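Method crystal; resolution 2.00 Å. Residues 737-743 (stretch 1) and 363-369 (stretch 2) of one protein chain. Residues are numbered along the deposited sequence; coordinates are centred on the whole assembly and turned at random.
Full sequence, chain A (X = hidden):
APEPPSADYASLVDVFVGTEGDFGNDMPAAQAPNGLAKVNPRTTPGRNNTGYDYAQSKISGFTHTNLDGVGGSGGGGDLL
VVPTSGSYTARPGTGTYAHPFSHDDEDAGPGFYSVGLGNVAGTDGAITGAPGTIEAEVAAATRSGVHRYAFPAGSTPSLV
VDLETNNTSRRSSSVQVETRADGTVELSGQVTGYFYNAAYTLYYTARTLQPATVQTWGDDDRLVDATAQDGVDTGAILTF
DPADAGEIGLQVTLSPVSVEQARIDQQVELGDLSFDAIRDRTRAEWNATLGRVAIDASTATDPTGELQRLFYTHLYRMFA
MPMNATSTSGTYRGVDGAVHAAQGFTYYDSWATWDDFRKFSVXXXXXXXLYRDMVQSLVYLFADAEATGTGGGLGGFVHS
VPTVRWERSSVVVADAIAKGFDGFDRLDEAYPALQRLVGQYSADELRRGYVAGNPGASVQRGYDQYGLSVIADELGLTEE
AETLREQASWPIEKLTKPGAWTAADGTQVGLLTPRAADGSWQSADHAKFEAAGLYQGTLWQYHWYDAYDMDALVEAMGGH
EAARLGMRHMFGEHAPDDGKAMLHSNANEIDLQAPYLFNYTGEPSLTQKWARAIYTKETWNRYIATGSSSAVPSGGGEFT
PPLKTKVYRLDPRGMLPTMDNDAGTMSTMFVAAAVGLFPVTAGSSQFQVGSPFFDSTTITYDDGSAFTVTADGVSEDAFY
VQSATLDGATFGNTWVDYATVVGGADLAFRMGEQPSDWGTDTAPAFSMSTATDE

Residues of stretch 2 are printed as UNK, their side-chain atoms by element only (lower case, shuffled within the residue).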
# COMPACT_ATOMS: atom_id res chain seq x y z
N ASP A 737 7.99 -20.13 12.48
CA ASP A 737 9.11 -19.50 11.79
C ASP A 737 8.86 -19.41 10.30
O ASP A 737 8.23 -20.31 9.71
CB ASP A 737 10.41 -20.23 12.05
CG ASP A 737 11.62 -19.32 11.88
OD1 ASP A 737 12.33 -19.46 10.84
OD2 ASP A 737 11.81 -18.44 12.76
N TYR A 738 9.37 -18.34 9.70
CA TYR A 738 9.34 -18.16 8.25
C TYR A 738 9.86 -19.39 7.49
O TYR A 738 9.27 -19.81 6.48
CB TYR A 738 10.15 -16.92 7.87
CG TYR A 738 10.23 -16.64 6.38
CD1 TYR A 738 9.17 -16.05 5.71
CD2 TYR A 738 11.40 -16.95 5.66
CE1 TYR A 738 9.25 -15.79 4.34
CE2 TYR A 738 11.49 -16.69 4.29
CZ TYR A 738 10.42 -16.10 3.64
OH TYR A 738 10.50 -15.84 2.30
N ALA A 739 10.95 -19.98 7.99
CA ALA A 739 11.55 -21.15 7.35
C ALA A 739 10.54 -22.30 7.24
O ALA A 739 10.50 -23.03 6.24
CB ALA A 739 12.87 -21.60 8.09
N THR A 740 9.71 -22.45 8.26
CA THR A 740 8.74 -23.54 8.31
C THR A 740 7.71 -23.35 7.21
O THR A 740 7.36 -24.30 6.49
CB THR A 740 8.08 -23.62 9.69
OG1 THR A 740 9.09 -23.84 10.66
CG2 THR A 740 7.07 -24.76 9.75
N VAL A 741 7.26 -22.11 7.04
CA VAL A 741 6.29 -21.76 6.03
C VAL A 741 6.81 -22.01 4.62
O VAL A 741 6.24 -22.83 3.88
CB VAL A 741 5.78 -20.30 6.18
CG1 VAL A 741 4.80 -19.97 5.05
CG2 VAL A 741 5.08 -20.11 7.52
N VAL A 742 7.88 -21.31 4.22
CA VAL A 742 8.38 -21.42 2.84
C VAL A 742 9.00 -22.79 2.56
O VAL A 742 9.17 -23.17 1.40
CB VAL A 742 9.34 -20.27 2.42
CG1 VAL A 742 8.62 -18.96 2.49
CG2 VAL A 742 10.59 -20.26 3.28
N GLY A 743 9.34 -23.52 3.63
CA GLY A 743 9.77 -24.92 3.56
C GLY A 743 8.68 -25.89 3.11
O GLY A 743 8.98 -27.05 2.77
N UNK A 363 4.41 -10.26 2.31
CA UNK A 363 4.91 -10.50 0.96
C UNK A 363 5.99 -11.60 0.97
O UNK A 363 5.96 -12.50 0.12
c UNK A 363 5.46 -9.22 0.28
c UNK A 363 4.33 -8.23 -0.01
c UNK A 363 4.84 -6.85 -0.43
c UNK A 363 6.17 -9.56 -1.03
N UNK A 364 6.90 -11.54 1.93
CA UNK A 364 7.94 -12.59 2.08
C UNK A 364 7.39 -14.02 2.02
O UNK A 364 8.01 -14.89 1.41
c UNK A 364 8.76 -12.38 3.34
N UNK A 365 6.24 -14.29 2.64
CA UNK A 365 5.75 -15.67 2.61
C UNK A 365 4.76 -15.99 1.47
O UNK A 365 4.41 -17.16 1.26
c UNK A 365 1.55 -14.89 5.69
c UNK A 365 3.95 -15.01 5.79
o UNK A 365 0.35 -14.49 6.23
c UNK A 365 2.79 -15.99 3.94
c UNK A 365 2.75 -14.60 6.36
c UNK A 365 5.31 -16.18 4.00
c UNK A 365 1.57 -15.57 4.49
c UNK A 365 3.99 -15.69 4.57
N UNK A 366 4.36 -14.97 0.72
CA UNK A 366 3.47 -15.18 -0.42
C UNK A 366 4.23 -15.22 -1.75
O UNK A 366 3.96 -16.08 -2.59
c UNK A 366 0.29 -13.54 1.05
c UNK A 366 2.29 -14.18 -0.42
c UNK A 366 1.31 -14.58 0.71
c UNK A 366 1.53 -14.20 -1.77
N UNK A 367 5.21 -14.32 -1.91
CA UNK A 367 6.04 -14.25 -3.11
C UNK A 367 7.49 -13.92 -2.71
O UNK A 367 7.91 -12.76 -2.80
c UNK A 367 6.13 -13.29 -5.46
o UNK A 367 5.55 -12.71 -6.40
c UNK A 367 5.49 -13.21 -4.09
o UNK A 367 7.21 -13.91 -5.62
N UNK A 368 8.24 -14.94 -2.25
CA UNK A 368 9.59 -14.68 -1.71
C UNK A 368 10.54 -13.96 -2.69
O UNK A 368 11.28 -13.06 -2.27
c UNK A 368 7.85 -16.35 -2.09
c UNK A 368 10.10 -16.09 -1.36
c UNK A 368 8.85 -16.88 -1.08
N UNK A 369 10.49 -14.34 -3.98
CA UNK A 369 11.36 -13.75 -5.02
C UNK A 369 11.08 -12.27 -5.23
O UNK A 369 12.01 -11.48 -5.40
c UNK A 369 11.19 -14.48 -6.35

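Position 363 carries four side-chain carbons and no heteroatom, none of them in contact with stretch 1. The first is bonded to two others, and one of those arms continues by a further carbon, a fork at the beta position that identifies isoleucine. The part of Ile363 is in the backbone: Ile363 O accepts from the N of position 366 at 3.0 Å and from the N of position 367 at 2.8 Å, closing the last turn of the first helix.

Position 364 has a single side-chain carbon. Its CA-to-CB bond points toward stretch 1, and the CB of position 364 lies 3.6 Å from Tyr738 CE1, an apolar contact; with no atom beyond CB, the residue is alanine. The backbone of the same residue supplies the polar contact: Ala364 O accepts a hydrogen bond from Tyr738 OH at 2.8 Å.

Position 365 shows one carbon leading to a six-carbon ring that bears one oxygen. The closest side-chain approach to stretch 1 is at CB, with the CB of position 365 4.0 Å from both Tyr738 CE1 and Val741 CG1. The ring with its one oxygen is the pattern of tyrosine. The CA-to-CB bond of Tyr365 runs sideways, and the end of the side chain leads away from stretch 1; chi1 is 75° (p), and the hydroxyl is hydrogen-bonded elsewhere in the structure. Tyr365 N also lies 3.8 Å from Tyr738 CE1, at the edge of the Tyr738 ring and near its plane.

Position 366 again has four carbons forked at the first, one arm two carbons long. Its CA-to-CB bond points away, and its side chain makes no contact with stretch 1; it is isoleucine.

Position 367 has two side-chain carbons, the second carrying two oxygens. It also points away and touches nothing on stretch 1. Such a short carboxylate is aspartate. Asp367 is the first residue to leave helical phi/psi after the first helix and the N-cap of the next, where its side chain caps a backbone N just past the stretch.

Position 368 has three carbons closing a ring onto its own backbone N. It points toward stretch 1, its CB 3.7 Å from Tyr738 OH. Only proline closes such a ring. Pro368 CG lies 4.1 Å from Val742 CG1.

Position 369 has one side-chain carbon, out of reach of stretch 1, and is alanine.

The contact is small, burying 227 Å² over both sides, and no two touching residues are fewer than 370 positions apart in sequence. Tyr738 is its centre: chi1 of 178° (t) carries the ring from a sideways CA-to-CB bond to the Ala364 carbonyl, and its hydroxyl makes the sole hydrogen bond across the stretches. Val741 and Val742, both directed toward stretch 2, add apolar packing against Tyr365 and Pro368 respectively. On their own helix, Ala739 N donates to Asp737 OD1 at 3.2 Å, a capping bond at the N-terminal end, while Val742 N donates to Tyr738 O at 3.0 Å, placing these two contact residues one turn apart.

Stretch 2, residues 363-369: IAYIDPA
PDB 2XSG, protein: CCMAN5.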